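Local coordinates for protein TASOR (Homo sapiens, PDB 6TL1), which is a component of the HUSH complex, which maintains epigenetic silencing of H3K9me3-rich chromatin and transposable elements, and is represented here by its pseudo-PARP domain, at residues N19-S24 with F34-A39; P28-N33 with Y112-Q117; E57-G62 with K66-S71; I97-S102 with G106-R111; Q5-T8 with R12-E15. All coordinates share one frame; numbering follows the deposited sequence.

Contact 1: residues N19-S24 with F34-A39; sequences NILHSS and FNYRRA
In this pseudo-PARP domain the last turn of helix 12-22 lays L21 and H22 on Y36 of strand 34-42, joining the helix to the five-stranded antiparallel sheet. Methyl CD1 of L21 stands over one face of the Y36 ring, 3.6 Å from the ring centroid and only 12° off the ring normal, a textbook CH-pi contact. L21 CB comes up beside the hydroxyl end of the same ring, 3.8 Å from Y36 OH. H22 comes to the edge instead: its NE2 lies near the plane of the tyrosine ring, 4.0 Å from Y36 CE2. With CG beside the backbone N (chi1 -75°), the imidazole swings out from the helix toward the start of the strand. There a single water bridges the segments, 2.6 Å from H22 NE2 and 2.6 Å from F34 O, to which it donates. The phenol OH of Y36 is hydrogen-bonded to the hydroxyl of Y25 in the following loop, while F74 and V205 touch L21 from other strands of the sheet. Direct contact is therefore apolar and aromatic, with the polar link carried by water: the buried tyrosine is packed over one face and tethered at its hydroxyl, which should limit its ring motion.

Contact 2: residues P28-N33 with Y112-Q117; sequences PTSVTN and YADLLQ
S30 and D114 carry this meeting of two loops, and its centre is one short hydrogen bond: S30 OG donates to D114 OD2 at 2.6 Å. The oxygen receives it on its anti lone pair, on the side away from the other carboxylate oxygen. Further polar bonds come from the backbone just ahead of P28, where L26 N binds D114 OD1 and E27 N binds D114 OD2, so both oxygens of this buried carboxylate are gripped; E27 O competes for the S30 hydroxyl proton. Three donors around one acid would probably favour its charged form. Van der Waals contact is slight, chiefly S30 OG against D114 CB at 3.3 Å and the two CB atoms at 3.7 Å. Among the backbone bonds, Y112 to L115 form a type I beta turn that holds D114 at its third position, closed weakly by L115 N to Y112 O. The loop of S30 leads from helix 12-22 to strand 34-42, with V31 against H22. That of D114 follows strand 107-110, and its neighbours A113 and L116 rest on L21 of the helix and on F74 and M76 of strand 71-77.

Contact 3: residues E57-G62 with K66-S71; sequences ELKFDG and KELSES
The last turn of helix 45-60 and the loop that follows it come closest at K59 and L68, whose CA atoms are 7.1 Å apart. L68 does the work from the loop side, and its two methyls are shared out between neighbouring helix residues. CD1 is set against the root of the lysine chain, 3.6 Å from K59 CB, and stays beside the next methylenes, 3.8 Å from K59 CG and 3.9 Å from K59 CD. CD2 turns instead to the other residue and lies 3.7 Å from L58 CB. It also meets the helix backbone, at 3.7 Å from K59 N. The lysine chain leaves opposite its own N (chi1 -176°) and runs on extended, crossing the leucine at about a right angle and carrying NZ away from the loop. At the end of 57-62 the helix is closed by a Schellman motif: R63 N bonds to L58 O, G62 N to K59 O at 3.3 Å, and G62 is the C' residue with phi 101°. That reversal turns the chain back, so that L68 returns against the helix it has just left, where R55 also touches it. Salt bridges flank the spot: E70 pairs with R55, one turn before K59 on the helix, and E57 with R197. E67, just before the leucine, takes a hydrogen bond on OE1 from L64 N within the connecting loop.

Contact 4: residues I97-S102 with G106-R111; sequences ITILGS and GVYLSR
The hydroxyl of Y108 is held on two sides by the loop 97-102: it donates to G101 O at 2.7 Å and accepts from L100 N at 2.9 Å. The first bond meets a lone pair in the carbonyl plane, with a C=O...donor angle of 134°. The second is bent, its N-H...O angle 140°, yet both partners lie in the plane of the phenol at its edge. I97 covers one ring face. Its CB sits 3.8 Å from the ring centroid, almost on the normal, and CG2 reaches toward the hydroxyl end, 3.5 Å from Y108 CE1. L100 adds its CB, 3.5 Å from Y108 OH. L100 N and G101 O belong to a type I beta turn from T98 to G101, closed by G101 N to T98 O. A weak bond from G106 N to S102 O joins the end of 97-102 to the start of 106-111, and that carbonyl also binds Y183 OH. Strand 107-110 is fastened to the loop before it at the edge of the four-stranded mixed sheet. Buried as it is, the phenol OH finds both a donor and an acceptor in main-chain groups, which probably restrains the ring and holds the turn at its hydroxyl end.

Contact 5: residues Q5-T8 with R12-E15; sequences QPLT and REFE
L7 and F14 form the close-packed part of this contact, where the chain leaves strand 4-6 and soon turns into helix 12-22. L7 CB and F14 CB stand 4.1 Å apart, and F14 presses on the backbone it faces: its CB is 3.2 Å from T8 O, and its CD2 is 3.7 Å from L7 O. Both carbonyls approach the ring obliquely. F14 holds CG anti to the backbone N (chi1 -174°), which sends the ring past them toward the sheet. L7 splits its branches along the helix start, CD1 lying 3.7 Å from the backbone E13 O and CD2 the same distance, 3.7 Å, from E13 CB. Just ahead of the helix, S11 OG bonds to both F14 N and T8 O, tying the connecting turn to each segment. The solvent side is looser. There the exposed E13 stretches out over L7 and crosses Q5 at about a right angle, and Q5 NE2 gives a weak hydrogen bond to E13 OE1 at 2.9 Å. Its N-H...O angle is just 120°, and the amide and carboxylate planes are turned 52° apart, so this bond by itself probably constrains the pair only slightly. The other end of the amide has its own partner, Q5 OE1 bonding to H43 NE2. Strand 4-6 lies at the edge of the five-stranded sheet, hydrogen-bonded through Q5 to L41 and through L7 to A39 of strand 34-42, and E13 and F14 bring helix 12-22 down onto those same two residues.

Contacts 5, 1 and 2 make one connected patch. Contact 5 comes first and closes before the others open. Contacts 5 and 1 share helix 12-22 and the five-stranded sheet, their centres about 11 Å apart, and A39 O joins L7 N. The centre of contact 2 lies about 9 Å from that of contact 1, linked by S24 O to A113 N, and their segments alternate along the chain. Contacts 3 and 4 fall inside the long loop that contact 2 closes; L115 O to S110 OG ties contact 2 to contact 4, on the mixed sheet. Contact 3 stands apart, at least about 21 Å from every other centre. The N-terminal strand and helix are thus joined to later parts of the domain.

Contact 1: residues N19-S24 with F34-A39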
# COMPACT_ATOMS: atom_id res chain seq x y z
N ASN A 19 -13.27 8.72 0.94
CA ASN A 19 -14.09 7.52 0.80
C ASN A 19 -13.24 6.28 0.56
O ASN A 19 -13.64 5.18 0.94
CB ASN A 19 -15.10 7.64 -0.34
CG ASN A 19 -16.26 8.55 0.00
OD1 ASN A 19 -16.45 8.88 1.15
ND2 ASN A 19 -17.07 8.92 -0.99
N ILE A 20 -12.09 6.44 -0.10
CA ILE A 20 -11.17 5.31 -0.25
C ILE A 20 -10.71 4.84 1.12
O ILE A 20 -10.71 3.64 1.42
CB ILE A 20 -9.97 5.72 -1.13
CG1 ILE A 20 -10.44 6.08 -2.56
CG2 ILE A 20 -8.93 4.59 -1.18
CD1 ILE A 20 -9.38 6.81 -3.32
N LEU A 21 -10.37 5.78 2.01
CA LEU A 21 -9.96 5.40 3.36
C LEU A 21 -11.11 4.77 4.14
O LEU A 21 -10.95 3.69 4.72
CB LEU A 21 -9.41 6.62 4.09
CG LEU A 21 -8.15 7.24 3.47
CD1 LEU A 21 -8.03 8.68 3.88
CD2 LEU A 21 -6.90 6.47 3.85
N HIS A 22 -12.28 5.42 4.15
CA HIS A 22 -13.41 4.93 4.93
C HIS A 22 -13.85 3.54 4.49
O HIS A 22 -14.37 2.77 5.29
CB HIS A 22 -14.60 5.89 4.84
CG HIS A 22 -14.44 7.13 5.66
ND1 HIS A 22 -15.32 8.18 5.59
CD2 HIS A 22 -13.50 7.47 6.58
CE1 HIS A 22 -14.94 9.13 6.43
NE2 HIS A 22 -13.84 8.72 7.04
N SER A 23 -13.73 3.24 3.21
CA SER A 23 -14.15 1.93 2.73
C SER A 23 -13.07 0.86 2.92
O SER A 23 -13.31 -0.30 2.56
CB SER A 23 -14.56 2.04 1.26
OG SER A 23 -13.43 2.31 0.46
N SER A 24 -11.90 1.21 3.45
CA SER A 24 -10.76 0.30 3.50
C SER A 24 -10.31 -0.00 4.93
O SER A 24 -9.17 -0.42 5.15
CB SER A 24 -9.59 0.88 2.70
OG SER A 24 -10.02 1.27 1.40
N PHE A 34 -10.54 8.67 13.09
CA PHE A 34 -9.69 9.43 12.18
C PHE A 34 -10.40 10.68 11.70
O PHE A 34 -11.54 10.61 11.23
CB PHE A 34 -9.28 8.56 10.99
CG PHE A 34 -8.29 7.50 11.36
CD1 PHE A 34 -6.94 7.79 11.40
CD2 PHE A 34 -8.71 6.21 11.68
CE1 PHE A 34 -6.01 6.81 11.75
CE2 PHE A 34 -7.79 5.23 12.03
CZ PHE A 34 -6.45 5.53 12.07
N ASN A 35 -9.74 11.82 11.84
CA ASN A 35 -10.19 13.05 11.21
C ASN A 35 -9.16 13.39 10.14
O ASN A 35 -8.00 13.68 10.44
CB ASN A 35 -10.37 14.16 12.24
CG ASN A 35 -10.73 15.50 11.61
OD1 ASN A 35 -11.17 15.57 10.46
ND2 ASN A 35 -10.63 16.56 12.39
N TYR A 36 -9.58 13.30 8.88
CA TYR A 36 -8.71 13.61 7.76
C TYR A 36 -8.88 15.09 7.46
O TYR A 36 -9.92 15.51 6.95
CB TYR A 36 -9.06 12.74 6.56
CG TYR A 36 -8.90 11.28 6.87
CD1 TYR A 36 -7.64 10.72 7.05
CD2 TYR A 36 -10.01 10.46 7.01
CE1 TYR A 36 -7.49 9.37 7.35
CE2 TYR A 36 -9.88 9.13 7.31
CZ TYR A 36 -8.62 8.59 7.48
OH TYR A 36 -8.49 7.25 7.77
N ARG A 37 -7.87 15.88 7.79
CA ARG A 37 -8.02 17.32 7.78
C ARG A 37 -7.42 17.98 6.55
O ARG A 37 -7.75 19.13 6.27
CB ARG A 37 -7.39 17.92 9.03
CG ARG A 37 -7.85 17.23 10.32
CD ARG A 37 -7.80 18.19 11.48
NE ARG A 37 -7.96 17.53 12.77
CZ ARG A 37 -8.06 18.19 13.92
NH1 ARG A 37 -7.98 19.51 13.91
NH2 ARG A 37 -8.20 17.53 15.06
N ARG A 38 -6.55 17.28 5.82
CA ARG A 38 -6.11 17.80 4.54
C ARG A 38 -5.78 16.62 3.64
O ARG A 38 -5.52 15.51 4.10
CB ARG A 38 -4.92 18.76 4.66
CG ARG A 38 -3.68 18.21 5.31
CD ARG A 38 -2.62 19.30 5.36
NE ARG A 38 -1.32 18.78 5.76
CZ ARG A 38 -0.17 19.43 5.59
NH1 ARG A 38 -0.17 20.63 5.02
NH2 ARG A 38 0.97 18.89 5.99
N ALA A 39 -5.82 16.88 2.33
CA ALA A 39 -5.69 15.82 1.35
C ALA A 39 -5.21 16.42 0.03
O ALA A 39 -5.62 17.53 -0.34
CB ALA A 39 -7.02 15.09 1.14
O HOH W 1 -13.03 9.71 9.26

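Contact 2: residues P28-N33 with Y112-Q117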
# COMPACT_ATOMS: atom_id res chain seq x y z
N PRO A 28 -14.66 -0.96 10.32
CA PRO A 28 -15.29 0.24 9.72
C PRO A 28 -15.65 1.33 10.73
O PRO A 28 -15.77 2.49 10.32
CB PRO A 28 -16.53 -0.33 9.02
CG PRO A 28 -16.10 -1.72 8.65
CD PRO A 28 -15.30 -2.20 9.85
N THR A 29 -15.81 1.00 12.02
CA THR A 29 -16.04 2.01 13.05
C THR A 29 -14.81 2.88 13.34
O THR A 29 -14.92 3.82 14.14
CB THR A 29 -16.53 1.37 14.35
OG1 THR A 29 -15.65 0.30 14.74
CG2 THR A 29 -17.94 0.85 14.17
N SER A 30 -13.66 2.58 12.73
CA SER A 30 -12.52 3.49 12.81
C SER A 30 -12.86 4.85 12.21
O SER A 30 -12.05 5.78 12.31
CB SER A 30 -11.31 2.91 12.05
OG SER A 30 -10.77 1.76 12.70
N VAL A 31 -14.02 4.98 11.57
CA VAL A 31 -14.45 6.25 11.01
C VAL A 31 -14.58 7.32 12.09
O VAL A 31 -14.44 8.51 11.80
CB VAL A 31 -15.77 6.07 10.23
CG1 VAL A 31 -16.93 5.74 11.18
CG2 VAL A 31 -16.09 7.31 9.41
N THR A 32 -14.84 6.93 13.34
CA THR A 32 -14.94 7.92 14.41
C THR A 32 -13.58 8.35 14.94
O THR A 32 -13.47 9.42 15.54
CB THR A 32 -15.77 7.38 15.58
OG1 THR A 32 -15.00 6.42 16.32
CG2 THR A 32 -17.01 6.73 15.06
N ASN A 33 -12.53 7.56 14.71
CA ASN A 33 -11.23 7.85 15.29
C ASN A 33 -10.31 8.66 14.39
O ASN A 33 -9.41 9.32 14.91
CB ASN A 33 -10.53 6.53 15.67
CG ASN A 33 -11.42 5.62 16.50
OD1 ASN A 33 -11.89 6.02 17.55
ND2 ASN A 33 -11.68 4.42 16.01
N TYR A 112 -5.16 -2.22 5.01
CA TYR A 112 -6.22 -1.56 5.76
C TYR A 112 -5.77 -0.18 6.19
O TYR A 112 -4.66 -0.01 6.70
CB TYR A 112 -6.62 -2.38 6.99
CG TYR A 112 -7.25 -3.72 6.67
CD1 TYR A 112 -8.50 -3.78 6.09
CD2 TYR A 112 -6.59 -4.92 6.94
CE1 TYR A 112 -9.10 -4.98 5.80
CE2 TYR A 112 -7.18 -6.15 6.65
CZ TYR A 112 -8.45 -6.16 6.08
OH TYR A 112 -9.10 -7.32 5.77
N ALA A 113 -6.65 0.81 6.00
CA ALA A 113 -6.30 2.20 6.29
C ALA A 113 -6.27 2.53 7.77
O ALA A 113 -5.79 3.61 8.12
CB ALA A 113 -7.28 3.14 5.59
N ASP A 114 -6.78 1.65 8.64
CA ASP A 114 -6.70 1.88 10.08
C ASP A 114 -5.65 1.02 10.77
O ASP A 114 -5.55 1.04 12.00
CB ASP A 114 -8.08 1.68 10.75
CG ASP A 114 -8.72 0.35 10.42
OD1 ASP A 114 -8.22 -0.38 9.53
OD2 ASP A 114 -9.77 0.04 11.03
N LEU A 115 -4.82 0.31 9.99
CA LEU A 115 -3.78 -0.60 10.49
C LEU A 115 -2.46 -0.21 9.81
O LEU A 115 -2.04 -0.86 8.85
CB LEU A 115 -4.15 -2.05 10.22
CG LEU A 115 -3.31 -3.14 10.88
CD1 LEU A 115 -2.97 -2.77 12.31
CD2 LEU A 115 -4.06 -4.46 10.83
N LEU A 116 -1.83 0.84 10.32
CA LEU A 116 -0.68 1.46 9.67
C LEU A 116 0.64 1.27 10.41
O LEU A 116 1.67 1.80 9.96
CB LEU A 116 -0.95 2.95 9.48
CG LEU A 116 -2.27 3.26 8.78
CD1 LEU A 116 -2.66 4.72 8.99
CD2 LEU A 116 -2.17 2.91 7.31
N GLN A 117 0.66 0.53 11.51
CA GLN A 117 1.86 0.33 12.32
C GLN A 117 1.58 -0.82 13.27
O GLN A 117 0.42 -1.20 13.46
CB GLN A 117 2.27 1.61 13.07
CG GLN A 117 1.53 1.82 14.37
CD GLN A 117 1.87 3.12 15.09
OE1 GLN A 117 2.63 3.95 14.59
NE2 GLN A 117 1.32 3.28 16.29

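Contact 3: residues E57-G62 with K66-S71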
# COMPACT_ATOMS: atom_id res chain seq x y z
N GLU A 57 1.74 -4.56 -20.15
CA GLU A 57 2.59 -5.75 -20.23
C GLU A 57 1.96 -6.92 -19.51
O GLU A 57 2.07 -8.07 -19.95
CB GLU A 57 3.99 -5.48 -19.67
CG GLU A 57 4.63 -4.19 -20.08
CD GLU A 57 6.07 -4.09 -19.62
OE1 GLU A 57 6.48 -4.88 -18.74
OE2 GLU A 57 6.81 -3.21 -20.14
N LEU A 58 1.27 -6.66 -18.40
CA LEU A 58 0.60 -7.76 -17.70
C LEU A 58 -0.47 -8.38 -18.58
O LEU A 58 -0.59 -9.61 -18.66
CB LEU A 58 0.02 -7.29 -16.37
CG LEU A 58 1.02 -7.00 -15.25
CD1 LEU A 58 0.34 -6.35 -14.05
CD2 LEU A 58 1.75 -8.28 -14.83
N LYS A 59 -1.25 -7.55 -19.28
CA LYS A 59 -2.26 -8.08 -20.19
C LYS A 59 -1.63 -8.77 -21.38
O LYS A 59 -2.19 -9.76 -21.89
CB LYS A 59 -3.17 -6.94 -20.67
CG LYS A 59 -4.32 -7.41 -21.56
CD LYS A 59 -5.26 -6.26 -21.90
CE LYS A 59 -6.51 -6.76 -22.60
NZ LYS A 59 -7.33 -5.64 -23.17
N PHE A 60 -0.46 -8.31 -21.82
CA PHE A 60 0.26 -9.02 -22.87
C PHE A 60 0.71 -10.41 -22.42
O PHE A 60 0.79 -11.32 -23.25
CB PHE A 60 1.45 -8.21 -23.35
CG PHE A 60 2.17 -8.83 -24.50
CD1 PHE A 60 1.74 -8.64 -25.80
CD2 PHE A 60 3.27 -9.64 -24.27
CE1 PHE A 60 2.41 -9.24 -26.85
CE2 PHE A 60 3.94 -10.25 -25.32
CZ PHE A 60 3.51 -10.04 -26.61
N ASP A 61 0.99 -10.60 -21.14
CA ASP A 61 1.51 -11.87 -20.64
C ASP A 61 0.36 -12.76 -20.18
O ASP A 61 0.58 -13.88 -19.70
CB ASP A 61 2.51 -11.56 -19.50
CG ASP A 61 3.24 -12.80 -18.89
OD1 ASP A 61 4.30 -12.58 -18.28
OD2 ASP A 61 2.80 -13.96 -18.97
N GLY A 62 -0.88 -12.37 -20.44
CA GLY A 62 -1.96 -13.29 -20.26
C GLY A 62 -2.75 -13.11 -18.99
O GLY A 62 -3.63 -13.93 -18.72
N LYS A 66 -9.63 -9.54 -14.46
CA LYS A 66 -9.70 -9.54 -13.00
C LYS A 66 -8.36 -9.13 -12.41
O LYS A 66 -8.29 -8.29 -11.49
CB LYS A 66 -10.08 -10.94 -12.50
CG LYS A 66 -11.53 -11.44 -12.76
CD LYS A 66 -12.00 -11.32 -14.21
CE LYS A 66 -11.33 -12.32 -15.14
NZ LYS A 66 -11.46 -11.94 -16.57
N GLU A 67 -7.27 -9.70 -12.93
CA GLU A 67 -5.93 -9.45 -12.43
C GLU A 67 -5.38 -8.10 -12.88
O GLU A 67 -4.36 -7.65 -12.34
CB GLU A 67 -5.01 -10.60 -12.87
CG GLU A 67 -5.45 -11.93 -12.24
CD GLU A 67 -4.75 -13.14 -12.84
OE1 GLU A 67 -4.37 -13.10 -14.03
OE2 GLU A 67 -4.63 -14.16 -12.12
N LEU A 68 -6.04 -7.43 -13.82
CA LEU A 68 -5.58 -6.12 -14.25
C LEU A 68 -6.24 -4.99 -13.46
O LEU A 68 -5.91 -3.82 -13.68
CB LEU A 68 -5.89 -5.95 -15.74
CG LEU A 68 -5.10 -6.90 -16.64
CD1 LEU A 68 -5.59 -6.77 -18.06
CD2 LEU A 68 -3.61 -6.61 -16.54
N SER A 69 -7.16 -5.33 -12.56
CA SER A 69 -7.93 -4.33 -11.82
C SER A 69 -7.03 -3.48 -10.93
O SER A 69 -6.04 -3.96 -10.36
CB SER A 69 -9.00 -5.04 -10.97
OG SER A 69 -9.92 -4.11 -10.43
N GLU A 70 -7.38 -2.20 -10.82
CA GLU A 70 -6.77 -1.25 -9.89
C GLU A 70 -7.44 -1.32 -8.52
O GLU A 70 -8.66 -1.40 -8.42
CB GLU A 70 -6.86 0.18 -10.43
CG GLU A 70 -6.03 0.41 -11.68
CD GLU A 70 -6.16 1.83 -12.21
OE1 GLU A 70 -6.77 2.67 -11.51
OE2 GLU A 70 -5.66 2.09 -13.32
N SER A 71 -6.63 -1.29 -7.46
CA SER A 71 -7.15 -1.15 -6.10
C SER A 71 -6.21 -0.21 -5.34
O SER A 71 -5.31 0.41 -5.92
CB SER A 71 -7.33 -2.51 -5.42
OG SER A 71 -6.15 -3.26 -5.45

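Contact 4: residues I97-S102 with G106-R111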
# COMPACT_ATOMS: atom_id res chain seq x y z
N ILE A 97 9.51 -4.98 7.76
CA ILE A 97 8.74 -6.22 7.79
C ILE A 97 9.46 -7.30 7.01
O ILE A 97 10.06 -7.04 5.95
CB ILE A 97 7.33 -5.95 7.23
CG1 ILE A 97 6.68 -4.80 8.00
CG2 ILE A 97 6.46 -7.19 7.29
CD1 ILE A 97 5.38 -4.33 7.36
N THR A 98 9.41 -8.54 7.51
CA THR A 98 10.07 -9.68 6.88
C THR A 98 9.12 -10.84 6.58
O THR A 98 9.53 -11.81 5.94
CB THR A 98 11.21 -10.19 7.76
OG1 THR A 98 10.68 -10.56 9.04
CG2 THR A 98 12.25 -9.10 7.98
N ILE A 99 7.86 -10.73 6.99
CA ILE A 99 6.96 -11.89 7.04
C ILE A 99 6.67 -12.48 5.67
O ILE A 99 6.47 -13.70 5.55
CB ILE A 99 5.68 -11.46 7.79
CG1 ILE A 99 4.86 -12.66 8.22
CG2 ILE A 99 4.83 -10.51 6.96
CD1 ILE A 99 3.64 -12.23 8.99
N LEU A 100 6.62 -11.66 4.61
CA LEU A 100 6.30 -12.13 3.27
C LEU A 100 7.52 -12.19 2.36
O LEU A 100 7.39 -12.46 1.16
CB LEU A 100 5.24 -11.23 2.63
CG LEU A 100 3.87 -11.13 3.31
CD1 LEU A 100 2.95 -10.24 2.50
CD2 LEU A 100 3.24 -12.51 3.58
N GLY A 101 8.71 -11.93 2.89
CA GLY A 101 9.91 -11.92 2.08
C GLY A 101 10.77 -10.75 2.49
O GLY A 101 10.29 -9.85 3.18
N SER A 102 12.03 -10.74 2.05
CA SER A 102 12.96 -9.73 2.50
C SER A 102 12.51 -8.35 2.04
O SER A 102 12.12 -8.18 0.87
CB SER A 102 14.38 -10.01 1.98
OG SER A 102 15.28 -8.96 2.33
N GLY A 106 11.38 -6.35 -1.96
CA GLY A 106 10.03 -5.95 -2.26
C GLY A 106 9.63 -4.76 -1.41
O GLY A 106 10.41 -4.29 -0.58
N VAL A 107 8.42 -4.28 -1.64
CA VAL A 107 7.88 -3.15 -0.89
C VAL A 107 6.60 -3.59 -0.21
O VAL A 107 5.80 -4.34 -0.78
CB VAL A 107 7.67 -1.92 -1.79
CG1 VAL A 107 8.98 -1.60 -2.55
CG2 VAL A 107 6.52 -2.13 -2.78
N TYR A 108 6.41 -3.15 1.03
CA TYR A 108 5.27 -3.56 1.85
C TYR A 108 4.26 -2.42 1.94
O TYR A 108 4.63 -1.28 2.24
CB TYR A 108 5.74 -3.94 3.25
CG TYR A 108 6.31 -5.33 3.39
CD1 TYR A 108 5.48 -6.41 3.67
CD2 TYR A 108 7.68 -5.57 3.28
CE1 TYR A 108 5.98 -7.66 3.82
CE2 TYR A 108 8.20 -6.84 3.44
CZ TYR A 108 7.34 -7.89 3.71
OH TYR A 108 7.80 -9.17 3.88
N LEU A 109 2.99 -2.72 1.69
CA LEU A 109 1.91 -1.75 1.85
C LEU A 109 0.80 -2.35 2.72
O LEU A 109 0.53 -3.54 2.64
CB LEU A 109 1.32 -1.33 0.47
CG LEU A 109 2.26 -0.62 -0.51
CD1 LEU A 109 1.59 -0.33 -1.82
CD2 LEU A 109 2.69 0.70 0.12
N SER A 110 0.15 -1.50 3.53
CA SER A 110 -0.96 -1.95 4.36
C SER A 110 -2.21 -2.15 3.52
O SER A 110 -2.54 -1.33 2.65
CB SER A 110 -1.30 -0.93 5.46
OG SER A 110 -0.37 -0.93 6.52
N ARG A 111 -2.91 -3.25 3.78
CA ARG A 111 -4.21 -3.51 3.16
C ARG A 111 -5.29 -2.60 3.75
O ARG A 111 -6.27 -2.28 3.06
CB ARG A 111 -4.58 -4.98 3.37
CG ARG A 111 -6.01 -5.36 3.05
CD ARG A 111 -6.16 -6.86 2.84
NE ARG A 111 -7.56 -7.27 2.81
CZ ARG A 111 -8.01 -8.51 3.03
NH1 ARG A 111 -7.16 -9.48 3.31
NH2 ARG A 111 -9.31 -8.77 2.97

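Contact 5: residues Q5-T8 with R12-E15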
# COMPACT_ATOMS: atom_id res chain seq x y z
N GLN A 5 -1.84 18.19 -5.75
CA GLN A 5 -2.96 19.10 -5.96
C GLN A 5 -3.78 19.15 -4.68
O GLN A 5 -4.48 18.16 -4.35
CB GLN A 5 -3.81 18.65 -7.14
CG GLN A 5 -5.22 19.27 -7.16
CD GLN A 5 -6.20 18.44 -7.96
OE1 GLN A 5 -5.86 17.40 -8.52
NE2 GLN A 5 -7.43 18.93 -8.05
N PRO A 6 -3.72 20.21 -3.90
CA PRO A 6 -4.52 20.30 -2.68
C PRO A 6 -6.01 20.29 -3.00
O PRO A 6 -6.44 20.88 -3.99
CB PRO A 6 -4.09 21.63 -2.04
CG PRO A 6 -2.74 21.92 -2.66
CD PRO A 6 -2.81 21.38 -4.05
N LEU A 7 -6.77 19.57 -2.18
CA LEU A 7 -8.21 19.44 -2.33
C LEU A 7 -8.91 20.19 -1.21
O LEU A 7 -8.45 20.16 -0.06
CB LEU A 7 -8.64 17.97 -2.33
CG LEU A 7 -7.88 17.02 -3.25
CD1 LEU A 7 -8.20 15.55 -2.92
CD2 LEU A 7 -8.18 17.33 -4.70
N THR A 8 -10.00 20.86 -1.54
CA THR A 8 -10.72 21.62 -0.53
C THR A 8 -11.61 20.69 0.28
O THR A 8 -12.38 19.92 -0.31
CB THR A 8 -11.57 22.71 -1.19
OG1 THR A 8 -10.71 23.59 -1.94
CG2 THR A 8 -12.31 23.53 -0.13
N ARG A 12 -16.11 17.39 -3.80
CA ARG A 12 -16.26 16.04 -4.34
C ARG A 12 -14.94 15.28 -4.35
O ARG A 12 -14.88 14.11 -3.97
CB ARG A 12 -16.86 16.11 -5.75
CG ARG A 12 -16.93 14.74 -6.42
CD ARG A 12 -17.49 14.82 -7.84
NE ARG A 12 -18.94 15.06 -7.86
CZ ARG A 12 -19.86 14.10 -7.80
NH1 ARG A 12 -19.50 12.82 -7.71
NH2 ARG A 12 -21.15 14.41 -7.84
N GLU A 13 -13.86 15.93 -4.81
CA GLU A 13 -12.58 15.22 -4.90
C GLU A 13 -12.04 14.87 -3.53
O GLU A 13 -11.47 13.79 -3.34
CB GLU A 13 -11.56 16.08 -5.66
CG GLU A 13 -11.99 16.48 -7.06
CD GLU A 13 -10.80 16.81 -7.96
OE1 GLU A 13 -10.06 17.76 -7.65
OE2 GLU A 13 -10.61 16.10 -8.97
N PHE A 14 -12.20 15.77 -2.57
CA PHE A 14 -11.76 15.52 -1.20
C PHE A 14 -12.50 14.33 -0.60
O PHE A 14 -11.89 13.45 0.02
CB PHE A 14 -11.98 16.78 -0.36
CG PHE A 14 -11.44 16.70 1.04
CD1 PHE A 14 -12.21 16.15 2.06
CD2 PHE A 14 -10.19 17.20 1.35
CE1 PHE A 14 -11.73 16.09 3.35
CE2 PHE A 14 -9.71 17.15 2.65
CZ PHE A 14 -10.48 16.59 3.64
N GLU A 15 -13.82 14.27 -0.80
CA GLU A 15 -14.60 13.21 -0.19
C GLU A 15 -14.42 11.88 -0.90
O GLU A 15 -14.58 10.83 -0.27
CB GLU A 15 -16.09 13.57 -0.18
CG GLU A 15 -16.44 14.83 0.61
CD GLU A 15 -15.99 14.78 2.07
OE1 GLU A 15 -16.03 13.68 2.66
OE2 GLU A 15 -15.59 15.83 2.61